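Local coordinates for protein 2-dehydropantoate 2-reductase (Enterococcus faecium, PDB 3WFI) that acts as a D-mandelate dehydrogenase of the ketopantoate reductase family, binding NADH through a Rossmann-type domain, at residues B[81-84]-B[85-89]; B[115-119]-B[120-124]; B[296-299]-B[300-304]; B[178-181]-B[182-186]; B[58-62]-B[63-67]. All coordinates share one frame; numbering follows the deposited sequence.

Contact 1. Residues B[81-84]-B[85-89]; sequences MQLE and KMLQD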
# COMPACT_ATOMS: atom_id res chain seq x y z
N MET B 81 -11.90 -0.11 19.60
CA MET B 81 -10.61 -0.46 20.21
C MET B 81 -10.74 -0.89 21.68
O MET B 81 -9.82 -1.50 22.23
CB MET B 81 -9.59 0.69 20.05
CG MET B 81 -9.11 0.90 18.61
SD MET B 81 -7.96 2.26 18.28
CE MET B 81 -6.49 1.68 19.12
N GLN B 82 -11.88 -0.60 22.30
CA GLN B 82 -12.13 -0.99 23.69
C GLN B 82 -13.17 -2.12 23.84
O GLN B 82 -13.40 -2.59 24.94
CB GLN B 82 -12.55 0.24 24.48
CG GLN B 82 -11.49 1.34 24.53
CD GLN B 82 -12.05 2.68 25.00
OE1 GLN B 82 -13.16 3.08 24.61
NE2 GLN B 82 -11.29 3.37 25.84
N LEU B 83 -13.76 -2.57 22.73
CA LEU B 83 -14.91 -3.49 22.77
C LEU B 83 -14.58 -4.88 23.32
O LEU B 83 -15.31 -5.42 24.14
CB LEU B 83 -15.54 -3.65 21.37
CG LEU B 83 -16.69 -4.68 21.26
CD1 LEU B 83 -17.88 -4.28 22.13
CD2 LEU B 83 -17.13 -4.85 19.81
N GLU B 84 -13.49 -5.47 22.84
CA GLU B 84 -13.17 -6.83 23.25
C GLU B 84 -12.83 -6.87 24.73
O GLU B 84 -13.25 -7.78 25.44
CB GLU B 84 -12.05 -7.43 22.40
CG GLU B 84 -11.70 -8.85 22.80
CD GLU B 84 -11.13 -9.66 21.66
OE1 GLU B 84 -11.43 -10.87 21.59
OE2 GLU B 84 -10.41 -9.06 20.84
N LYS B 85 -12.09 -5.87 25.19
CA LYS B 85 -11.78 -5.74 26.61
C LYS B 85 -13.04 -5.55 27.49
O LYS B 85 -13.16 -6.19 28.54
CB LYS B 85 -10.79 -4.58 26.81
CG LYS B 85 -10.42 -4.29 28.24
CD LYS B 85 -9.92 -5.55 28.91
CE LYS B 85 -9.32 -5.27 30.27
NZ LYS B 85 -8.55 -6.46 30.72
N MET B 86 -13.96 -4.68 27.06
CA MET B 86 -15.23 -4.49 27.75
C MET B 86 -15.96 -5.84 27.88
O MET B 86 -16.36 -6.24 28.98
CB MET B 86 -16.11 -3.48 27.02
CG MET B 86 -17.54 -3.34 27.55
SD MET B 86 -17.64 -2.74 29.25
CE MET B 86 -17.47 -0.98 28.98
N LEU B 87 -16.10 -6.55 26.78
CA LEU B 87 -16.77 -7.85 26.79
C LEU B 87 -16.08 -8.84 27.71
O LEU B 87 -16.75 -9.53 28.48
CB LEU B 87 -16.87 -8.43 25.37
CG LEU B 87 -17.86 -7.66 24.48
CD1 LEU B 87 -17.71 -8.10 23.03
CD2 LEU B 87 -19.28 -7.85 24.97
N GLN B 88 -14.74 -8.90 27.65
CA GLN B 88 -13.96 -9.76 28.53
C GLN B 88 -14.27 -9.42 29.98
O GLN B 88 -14.50 -10.30 30.79
CB GLN B 88 -12.45 -9.60 28.28
CG GLN B 88 -11.93 -10.37 27.06
CD GLN B 88 -10.50 -10.00 26.66
OE1 GLN B 88 -9.86 -9.14 27.28
NE2 GLN B 88 -9.99 -10.64 25.61
N ASP B 89 -14.26 -8.13 30.30
CA ASP B 89 -14.55 -7.67 31.66
C ASP B 89 -15.97 -7.96 32.15
O ASP B 89 -16.17 -8.17 33.33
CB ASP B 89 -14.29 -6.17 31.79
CG ASP B 89 -12.80 -5.84 31.86
OD1 ASP B 89 -12.00 -6.75 32.14
OD2 ASP B 89 -12.45 -4.67 31.63
O HOH W 1 -10.29 -4.26 23.66

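Contact 2. Residues B[115-119]-B[120-124]; sequences KFVPM and ENIYI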
# COMPACT_ATOMS: atom_id res chain seq x y z
N LYS B 115 -17.71 -14.18 20.09
CA LYS B 115 -16.90 -14.95 21.04
C LYS B 115 -17.62 -15.13 22.38
O LYS B 115 -17.27 -16.04 23.14
CB LYS B 115 -15.53 -14.28 21.24
CG LYS B 115 -14.65 -14.34 20.01
CD LYS B 115 -13.47 -13.37 20.02
CE LYS B 115 -12.70 -13.37 18.70
NZ LYS B 115 -11.64 -12.32 18.65
N PHE B 116 -18.62 -14.28 22.64
CA PHE B 116 -19.29 -14.20 23.95
C PHE B 116 -20.76 -14.58 23.93
O PHE B 116 -21.28 -15.06 24.93
CB PHE B 116 -19.13 -12.78 24.52
CG PHE B 116 -17.70 -12.36 24.69
CD1 PHE B 116 -17.05 -12.55 25.90
CD2 PHE B 116 -17.00 -11.80 23.64
CE1 PHE B 116 -15.73 -12.17 26.06
CE2 PHE B 116 -15.68 -11.41 23.79
CZ PHE B 116 -15.04 -11.60 25.01
N VAL B 117 -21.43 -14.32 22.81
CA VAL B 117 -22.81 -14.74 22.62
C VAL B 117 -22.98 -15.26 21.19
O VAL B 117 -22.31 -14.77 20.28
CB VAL B 117 -23.84 -13.61 22.91
CG1 VAL B 117 -23.59 -12.98 24.28
CG2 VAL B 117 -23.82 -12.55 21.83
N PRO B 118 -23.87 -16.24 20.99
CA PRO B 118 -24.11 -16.71 19.62
C PRO B 118 -24.71 -15.63 18.72
O PRO B 118 -25.37 -14.71 19.20
CB PRO B 118 -25.11 -17.85 19.80
CG PRO B 118 -25.76 -17.60 21.11
CD PRO B 118 -24.71 -16.96 21.97
N MET B 119 -24.46 -15.76 17.42
CA MET B 119 -24.91 -14.83 16.41
C MET B 119 -26.42 -14.58 16.48
O MET B 119 -26.86 -13.45 16.27
CB MET B 119 -24.53 -15.38 15.02
CG MET B 119 -24.58 -14.37 13.90
SD MET B 119 -23.54 -12.93 14.19
CE MET B 119 -21.88 -13.61 14.26
N GLU B 120 -27.19 -15.62 16.79
CA GLU B 120 -28.65 -15.52 16.89
C GLU B 120 -29.11 -14.49 17.94
O GLU B 120 -30.24 -13.99 17.87
CB GLU B 120 -29.31 -16.90 17.11
CG GLU B 120 -29.51 -17.32 18.56
CD GLU B 120 -30.14 -18.71 18.75
OE1 GLU B 120 -29.45 -19.72 18.50
OE2 GLU B 120 -31.30 -18.79 19.19
N ASN B 121 -28.24 -14.18 18.89
CA ASN B 121 -28.57 -13.22 19.95
C ASN B 121 -27.93 -11.84 19.76
O ASN B 121 -27.95 -11.02 20.69
CB ASN B 121 -28.14 -13.79 21.31
CG ASN B 121 -29.03 -14.93 21.80
OD1 ASN B 121 -28.62 -15.71 22.67
ND2 ASN B 121 -30.24 -15.01 21.28
N ILE B 122 -27.39 -11.58 18.57
CA ILE B 122 -26.72 -10.29 18.31
C ILE B 122 -27.58 -9.43 17.40
O ILE B 122 -28.13 -9.90 16.39
CB ILE B 122 -25.31 -10.47 17.69
CG1 ILE B 122 -24.44 -11.33 18.60
CG2 ILE B 122 -24.64 -9.11 17.51
CD1 ILE B 122 -23.08 -11.67 18.03
N TYR B 123 -27.68 -8.15 17.77
CA TYR B 123 -28.46 -7.18 17.03
C TYR B 123 -27.58 -5.95 16.78
O TYR B 123 -26.74 -5.60 17.61
CB TYR B 123 -29.75 -6.80 17.78
CG TYR B 123 -30.64 -7.99 18.08
CD1 TYR B 123 -31.68 -8.33 17.23
CD2 TYR B 123 -30.39 -8.80 19.19
CE1 TYR B 123 -32.48 -9.43 17.49
CE2 TYR B 123 -31.18 -9.91 19.46
CZ TYR B 123 -32.23 -10.21 18.61
OH TYR B 123 -33.00 -11.30 18.85
N ILE B 124 -27.76 -5.33 15.63
CA ILE B 124 -26.97 -4.16 15.24
C ILE B 124 -27.91 -3.00 15.01
O ILE B 124 -29.01 -3.19 14.48
CB ILE B 124 -26.15 -4.43 13.97
CG1 ILE B 124 -27.01 -5.06 12.87
CG2 ILE B 124 -24.98 -5.34 14.29
CD1 ILE B 124 -26.37 -5.01 11.50

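Contact 3. Residues B[296-299]-B[300-304]; sequences DFLT and ELVHA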
# COMPACT_ATOMS: atom_id res chain seq x y z
N ASP B 296 -5.31 -5.99 3.28
CA ASP B 296 -4.08 -6.45 3.98
C ASP B 296 -2.96 -5.39 3.88
O ASP B 296 -2.38 -4.97 4.88
CB ASP B 296 -3.57 -7.76 3.37
CG ASP B 296 -4.54 -8.94 3.54
OD1 ASP B 296 -5.62 -8.81 4.18
OD2 ASP B 296 -4.23 -10.01 2.98
N PHE B 297 -2.68 -4.97 2.65
CA PHE B 297 -1.57 -4.03 2.36
C PHE B 297 -1.81 -2.64 2.95
O PHE B 297 -0.90 -2.06 3.55
CB PHE B 297 -1.38 -3.94 0.84
CG PHE B 297 -0.03 -3.42 0.38
CD1 PHE B 297 0.18 -3.20 -0.97
CD2 PHE B 297 1.03 -3.19 1.26
CE1 PHE B 297 1.38 -2.73 -1.44
CE2 PHE B 297 2.24 -2.72 0.79
CZ PHE B 297 2.42 -2.49 -0.56
N LEU B 298 -3.02 -2.13 2.80
CA LEU B 298 -3.35 -0.82 3.34
C LEU B 298 -3.21 -0.84 4.87
O LEU B 298 -2.70 0.11 5.46
CB LEU B 298 -4.76 -0.39 2.93
CG LEU B 298 -5.13 1.07 3.25
CD1 LEU B 298 -4.07 2.04 2.77
CD2 LEU B 298 -6.47 1.43 2.63
N THR B 299 -3.66 -1.93 5.50
CA THR B 299 -3.53 -2.07 6.93
C THR B 299 -2.05 -2.10 7.32
O THR B 299 -1.62 -1.39 8.25
CB THR B 299 -4.25 -3.34 7.42
OG1 THR B 299 -5.65 -3.21 7.13
CG2 THR B 299 -4.07 -3.54 8.91
N GLU B 300 -1.27 -2.90 6.61
CA GLU B 300 0.16 -2.98 6.85
C GLU B 300 0.84 -1.61 6.67
O GLU B 300 1.71 -1.24 7.46
CB GLU B 300 0.77 -4.02 5.92
CG GLU B 300 0.44 -5.45 6.35
CD GLU B 300 0.39 -6.42 5.20
OE1 GLU B 300 0.88 -6.08 4.09
OE2 GLU B 300 -0.18 -7.51 5.40
N LEU B 301 0.44 -0.87 5.63
CA LEU B 301 1.03 0.44 5.37
C LEU B 301 0.70 1.47 6.46
O LEU B 301 1.59 2.24 6.89
CB LEU B 301 0.58 0.97 4.02
CG LEU B 301 1.22 0.30 2.82
CD1 LEU B 301 0.43 0.62 1.55
CD2 LEU B 301 2.67 0.73 2.69
N VAL B 302 -0.54 1.48 6.91
CA VAL B 302 -0.95 2.42 7.96
C VAL B 302 -0.20 2.11 9.24
O VAL B 302 0.28 3.03 9.92
CB VAL B 302 -2.47 2.41 8.16
CG1 VAL B 302 -2.86 3.19 9.41
CG2 VAL B 302 -3.16 3.01 6.95
N HIS B 303 -0.06 0.83 9.57
CA HIS B 303 0.74 0.46 10.74
C HIS B 303 2.20 0.89 10.62
O HIS B 303 2.79 1.36 11.59
CB HIS B 303 0.62 -1.05 11.03
CG HIS B 303 -0.67 -1.44 11.66
ND1 HIS B 303 -1.28 -0.72 12.68
CD2 HIS B 303 -1.48 -2.50 11.43
CE1 HIS B 303 -2.40 -1.32 13.03
NE2 HIS B 303 -2.54 -2.41 12.29
N ALA B 304 2.79 0.68 9.44
CA ALA B 304 4.16 1.12 9.19
C ALA B 304 4.29 2.65 9.35
O ALA B 304 5.31 3.14 9.87
CB ALA B 304 4.62 0.69 7.81

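Contact 4. Residues B[178-181]-B[182-186]; sequences DNIH and YSIYR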
# COMPACT_ATOMS: atom_id res chain seq x y z
N ASP B 178 -34.53 -3.68 7.94
CA ASP B 178 -33.77 -4.76 7.31
C ASP B 178 -32.61 -4.23 6.47
O ASP B 178 -31.99 -4.97 5.71
CB ASP B 178 -34.68 -5.67 6.47
CG ASP B 178 -35.30 -4.96 5.27
OD1 ASP B 178 -34.95 -3.79 4.99
OD2 ASP B 178 -36.17 -5.57 4.61
N ASN B 179 -32.31 -2.94 6.60
CA ASN B 179 -31.27 -2.37 5.74
C ASN B 179 -30.06 -1.90 6.52
O ASN B 179 -29.13 -1.35 5.92
CB ASN B 179 -31.87 -1.22 4.94
CG ASN B 179 -30.97 -0.76 3.81
OD1 ASN B 179 -30.55 0.40 3.78
ND2 ASN B 179 -30.65 -1.66 2.88
N ILE B 180 -30.03 -2.19 7.83
CA ILE B 180 -28.96 -1.72 8.73
C ILE B 180 -27.63 -2.36 8.35
O ILE B 180 -26.60 -1.69 8.31
CB ILE B 180 -29.23 -2.08 10.22
CG1 ILE B 180 -30.52 -1.45 10.72
CG2 ILE B 180 -28.07 -1.64 11.11
CD1 ILE B 180 -30.59 0.05 10.55
N HIS B 181 -27.65 -3.66 8.10
CA HIS B 181 -26.42 -4.42 7.88
C HIS B 181 -25.77 -3.93 6.59
O HIS B 181 -24.56 -3.67 6.52
CB HIS B 181 -26.75 -5.90 7.79
CG HIS B 181 -25.59 -6.82 8.03
ND1 HIS B 181 -24.29 -6.37 8.18
CD2 HIS B 181 -25.55 -8.16 8.13
CE1 HIS B 181 -23.50 -7.41 8.38
NE2 HIS B 181 -24.24 -8.51 8.34
N TYR B 182 -26.60 -3.78 5.55
CA TYR B 182 -26.16 -3.26 4.27
C TYR B 182 -25.57 -1.88 4.43
O TYR B 182 -24.49 -1.62 3.91
CB TYR B 182 -27.33 -3.18 3.29
CG TYR B 182 -26.96 -2.74 1.88
CD1 TYR B 182 -26.84 -3.66 0.85
CD2 TYR B 182 -26.74 -1.40 1.58
CE1 TYR B 182 -26.54 -3.26 -0.43
CE2 TYR B 182 -26.42 -0.98 0.30
CZ TYR B 182 -26.32 -1.92 -0.71
OH TYR B 182 -25.98 -1.52 -1.98
N SER B 183 -26.26 -0.99 5.15
CA SER B 183 -25.84 0.40 5.24
C SER B 183 -24.55 0.52 6.05
O SER B 183 -23.72 1.40 5.78
CB SER B 183 -26.95 1.31 5.79
OG SER B 183 -26.72 1.64 7.13
N ILE B 184 -24.36 -0.38 7.02
CA ILE B 184 -23.13 -0.44 7.80
C ILE B 184 -21.95 -0.88 6.90
O ILE B 184 -20.83 -0.36 7.01
CB ILE B 184 -23.25 -1.41 9.02
CG1 ILE B 184 -24.28 -1.00 10.08
CG2 ILE B 184 -21.89 -1.65 9.69
CD1 ILE B 184 -25.02 0.31 9.92
N TYR B 185 -22.18 -1.85 6.01
CA TYR B 185 -21.13 -2.26 5.05
C TYR B 185 -20.81 -1.14 4.08
O TYR B 185 -19.65 -0.88 3.81
CB TYR B 185 -21.51 -3.54 4.30
CG TYR B 185 -20.80 -4.80 4.80
CD1 TYR B 185 -21.49 -5.77 5.53
CD2 TYR B 185 -19.45 -5.04 4.51
CE1 TYR B 185 -20.83 -6.93 5.96
CE2 TYR B 185 -18.79 -6.19 4.93
CZ TYR B 185 -19.47 -7.13 5.65
OH TYR B 185 -18.76 -8.25 6.05
N ARG B 186 -21.84 -0.44 3.60
CA ARG B 186 -21.65 0.68 2.67
C ARG B 186 -20.84 1.80 3.31
O ARG B 186 -19.90 2.33 2.70
CB ARG B 186 -23.02 1.21 2.21
CG ARG B 186 -22.99 2.41 1.27
CD ARG B 186 -24.36 2.52 0.61
NE ARG B 186 -24.55 3.69 -0.23
CZ ARG B 186 -24.89 4.90 0.21
NH1 ARG B 186 -24.98 5.15 1.52
NH2 ARG B 186 -25.09 5.88 -0.66
O HOH W 2 -29.29 -5.33 5.56

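Contact 5. Residues B[58-62]-B[63-67]; sequences PIVLQ and SEVEK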
# COMPACT_ATOMS: atom_id res chain seq x y z
N PRO B 58 -27.74 1.78 39.40
CA PRO B 58 -26.61 0.92 39.71
C PRO B 58 -25.47 1.14 38.69
O PRO B 58 -25.72 1.25 37.50
CB PRO B 58 -27.19 -0.48 39.57
CG PRO B 58 -28.65 -0.33 39.79
CD PRO B 58 -29.01 1.03 39.31
N ILE B 59 -24.25 1.26 39.18
CA ILE B 59 -23.11 1.43 38.28
C ILE B 59 -21.91 0.72 38.86
O ILE B 59 -21.67 0.75 40.08
CB ILE B 59 -22.78 2.92 38.02
CG1 ILE B 59 -21.65 3.06 37.00
CG2 ILE B 59 -22.42 3.64 39.31
CD1 ILE B 59 -21.58 4.41 36.32
N VAL B 60 -21.15 0.08 37.97
CA VAL B 60 -19.91 -0.57 38.36
C VAL B 60 -18.79 -0.20 37.39
O VAL B 60 -19.02 -0.01 36.18
CB VAL B 60 -20.06 -2.10 38.40
CG1 VAL B 60 -20.82 -2.51 39.66
CG2 VAL B 60 -20.79 -2.62 37.17
N LEU B 61 -17.58 -0.08 37.93
CA LEU B 61 -16.37 -0.08 37.12
C LEU B 61 -16.36 -1.35 36.29
O LEU B 61 -16.69 -2.42 36.79
CB LEU B 61 -15.09 -0.05 37.98
CG LEU B 61 -14.13 1.15 37.91
CD1 LEU B 61 -12.89 0.85 38.74
CD2 LEU B 61 -13.76 1.49 36.47
N GLN B 62 -15.93 -1.25 35.05
CA GLN B 62 -16.03 -2.39 34.14
C GLN B 62 -15.29 -3.66 34.58
O GLN B 62 -15.73 -4.77 34.30
CB GLN B 62 -15.67 -1.98 32.71
CG GLN B 62 -14.24 -2.15 32.30
CD GLN B 62 -14.00 -1.69 30.87
OE1 GLN B 62 -14.40 -0.59 30.50
NE2 GLN B 62 -13.37 -2.53 30.06
N SER B 63 -14.22 -3.47 35.32
CA SER B 63 -13.44 -4.56 35.88
C SER B 63 -13.97 -5.10 37.21
O SER B 63 -13.34 -5.98 37.81
CB SER B 63 -12.00 -4.09 36.08
OG SER B 63 -11.96 -2.96 36.93
N GLU B 64 -15.12 -4.60 37.67
CA GLU B 64 -15.65 -4.92 38.98
C GLU B 64 -17.14 -5.31 38.92
O GLU B 64 -17.95 -4.78 39.68
CB GLU B 64 -15.41 -3.74 39.94
CG GLU B 64 -13.92 -3.41 40.11
CD GLU B 64 -13.65 -2.23 41.04
OE1 GLU B 64 -14.59 -1.47 41.36
OE2 GLU B 64 -12.47 -2.06 41.43
N VAL B 65 -17.48 -6.26 38.04
CA VAL B 65 -18.88 -6.69 37.85
C VAL B 65 -19.29 -8.00 38.55
O VAL B 65 -20.40 -8.49 38.32
CB VAL B 65 -19.23 -6.90 36.35
CG1 VAL B 65 -18.87 -5.69 35.50
CG2 VAL B 65 -18.54 -8.15 35.83
N GLU B 66 -18.45 -8.58 39.40
CA GLU B 66 -18.69 -9.96 39.84
C GLU B 66 -19.82 -10.09 40.85
O GLU B 66 -20.32 -11.18 41.05
CB GLU B 66 -17.42 -10.60 40.43
CG GLU B 66 -16.28 -10.77 39.44
CD GLU B 66 -16.59 -11.76 38.31
OE1 GLU B 66 -17.54 -12.58 38.43
OE2 GLU B 66 -15.85 -11.72 37.30
N LYS B 67 -20.23 -9.00 41.50
CA LYS B 67 -21.36 -9.06 42.42
C LYS B 67 -22.73 -8.96 41.72
O LYS B 67 -23.75 -9.29 42.31
CB LYS B 67 -21.25 -7.97 43.48
CG LYS B 67 -19.98 -8.02 44.30
CD LYS B 67 -20.17 -7.43 45.68
CE LYS B 67 -19.07 -7.82 46.63
NZ LYS B 67 -17.74 -7.46 46.08
O HOH W 3 -17.12 -0.40 40.75

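Contact 1. Residues B[81-84]-B[85-89]
Helix 80-90 of the Rossmann-type, NAD-binding domain carries this contact, in which L83 meets L87 and E84 meets Q88 one helical turn further on. The backbone bonds are regular i to i+4 pairs: M86 N donates to Q82 O, L87 N to L83 O and Q88 N to E84 O, all at 2.9 to 3.0 Å. A little earlier, where the helix is starting, a water takes the place of a direct bond: it accepts from K85 N at 2.9 Å and donates to M81 O.

On the buried flank the CD1 methyls of L83 and L87 come within 3.9 Å. L87 CG is turned beside its own backbone N (chi1 -70°), which leans the branch back over the carbonyl oxygen of L83, whereas L83 has CG anti to its N (chi1 176°) and points its branch outward, with CD1 on the side of L87. Branched aliphatic residues suit this flank, since both leucines also press on helix 109-113. The polar flank uses long chains: Q88 lies back over E84 O, and its NE2 stands 3.7 Å from E84 CG, a touch between amide and methylene, while the E84 carboxylate makes a salt bridge with K115.

Q82 belongs to the NAD(+) site of this protein; its carbonyl accepts from M86 N, and its side-chain amide leads away from the following turn. The leucine pair thus seats this part of the helix against helix 109-113, while the Q82 side chain takes no part in that packing, consistent with its place in the cofactor site.

Contact 2. Residues B[115-119]-B[120-124]
The chain from P118 to I122 winds through a tight, 3-10-like double turn, with N121 N donating to P118 O at 2.9 Å and I122 N to M119 O at 3.0 Å. In both bonds the donor stands well above the plane of the accepting carbonyl, by 47° and 59°, as is usual where bonds run from i+3 to i.

This coiling carries I122 back over the residues before the turn. V117 CG2 lies 3.5 Å from I122 CG1, the two branches meeting at a slant, and I122 CD1 sits 4.0 Å from the same methyl. I122 reaches V117 because CG1 lies beside its backbone N (chi1 -57°) and the chain then runs straight on to CD1. From the other side M119 folds its thioether round, bent at both chi2 and chi3, until SD is 4.1 Å from I122 CD1; methionine fits here because its unbranched, flexible chain can curl against the branched I122. P118, whose ring restrains phi at the first position of the turn, offers its CG to N121 OD1 at 3.8 Å, a plain van der Waals touch.

The turn joins helix 109-113 to strand 122-127 of the large mixed sheet. N121, just before the strand, and Y123 within it bond through their backbones to V100 in strand 98-102, I122 pairs with L152 and I124 with Q150, V117 rests on I94, and the Y123 ring is covered by helix 157-168.

Contact 3. Residues B[296-299]-B[300-304]
Aromatic and aliphatic contact comes first: L301 lays its CD1 over one face of the F297 ring, 4.0 Å from the centroid and 18° off the ring normal, a CH-pi contact displaced toward the rim. CG of L301 adds a 3.8 Å approach to F297 CE2. With F297 CG anti to its backbone N (chi1 -160°), the ring stands out from the helix on the L301 side. L298 CD1 and V302 CG2 meet more loosely at 4.4 Å, where both residues also press on I200 of helix 194-201.

Backbone i to i+4 bonds set these residues one turn apart: E300 N to D296 O, L301 N to F297 O (2.7 Å), V302 N to L298 O and H303 N to T299 O. They belong to the regular turns of helix 293-308, in the helical C-terminal domain, and one side of this helix faces the second subunit. Y294 of that subunit stacks on the F297 ring, a contact for which a broad, flat aromatic side chain is well suited.

Polar groups make up the rest. With CG beside its backbone N, E300 runs its extended chain back over D296 O, bringing CD to 3.1 Å from that oxygen; its carboxylate is claimed by K216 and Y294 of the second subunit. The D296 carboxylate instead bonds to S282 and T292, and OD2 stays 5.3 Å from E300 OE2. Side by side, T299 CG2 lies 3.8 Å from H303 CD2. T299 OG1 bonds to C295 O, and the imidazole sits between E306 and D275.

Contact 4. Residues B[178-181]-B[182-186]
I180 and I184 lie alongside each other in the first turns of helix 180-191, in the helical C-terminal part of the chain, with I180 CG2 3.8 Å from I184 CD1. The modelled chi2 of I184 is eclipsed (-3°), and this crowds its end against I180 O, so the exact place of that methyl is doubtful. On another flank the H181 and Y185 side chains point the same way; their rings are 5.6 Å apart between centroids, with planes inclined at 34°. N179 and Y182 also run side by side: ND2 is 3.7 Å from Y182 CB, and amide and phenol planes differ by only 23°.

The backbone bonds I184 N to I180 O and Y185 N to H181 O link two of these pairs, and S183 N to N179 O begins the series. Further out, the two phenols reach polar partners, Y182 OH at D237 N and Y185 OH at E232, a use that suits tyrosine, which carries a hydroxyl at the far end of its ring. I180 rests on strands 122-127 and 147-151, as an aliphatic residue should at a helix-sheet seam. At the helix start, a water donates to D178 O at 2.7 Å and accepts from Y182 N at 3.1 Å.

Contact 5. Residues B[58-62]-B[63-67]
This is a type I beta turn, L61 to E64, at the end of strand 59-61, the outermost strand on its side of the Rossmann-type sheet. E64 N closes it by donating to L61 O at 2.8 Å, standing 48° out of the carbonyl plane. Q62 and S63 take the two corner positions, where polar side chains are well placed.

Across the turn L61 and E64 meet at a slant. The extended chain of E64 turns back so that OE1 comes 3.7 Å from L61 CB and 3.9 Å from L61 CD1, contacts of carboxylate with aliphatic carbon. A water bridges the two residues, donating to E64 OE1 at 2.8 Å and accepting from L61 N at 2.9 Å, and so helps fix the carboxylate. On the buried side V60 CG2 faces V65 CG1 at 4.0 Å, the two branches nearly perpendicular, and the same V65 methyl rests 3.5 Å from Q62 O. Compact valines fit this close reversal of the chain.

V60 and Q62 pair through their backbones with strand 25-30, at L28 and D30. From its corner of the turn, the Q62 amide bonds to D89 and packs on K85 and M86 of helix 80-90, while I59 leans on helix 33-42.

Contacts 1, 2 and 5 belong to the Rossmann-type domain, with contact 1 touching both others. Toward contact 2, L87 CB meets F116 CE2 at 3.6 Å; toward contact 5, D89 O lies 3.4 Å from V65 CG2. Contact 4, in the C-terminal part of the chain, packs against contact 2 of the Rossmann-type part, its helix receiving I124 CD1 at 3.8 Å from I180 CG2. Contact 3 stands apart at the subunit interface, centre to centre about 37 Å from contact 5. The NAD(+) site includes Q82 of contact 1; side chains of L61 and I184 come within about 6 Å of those of its members D30 and N105, respectively.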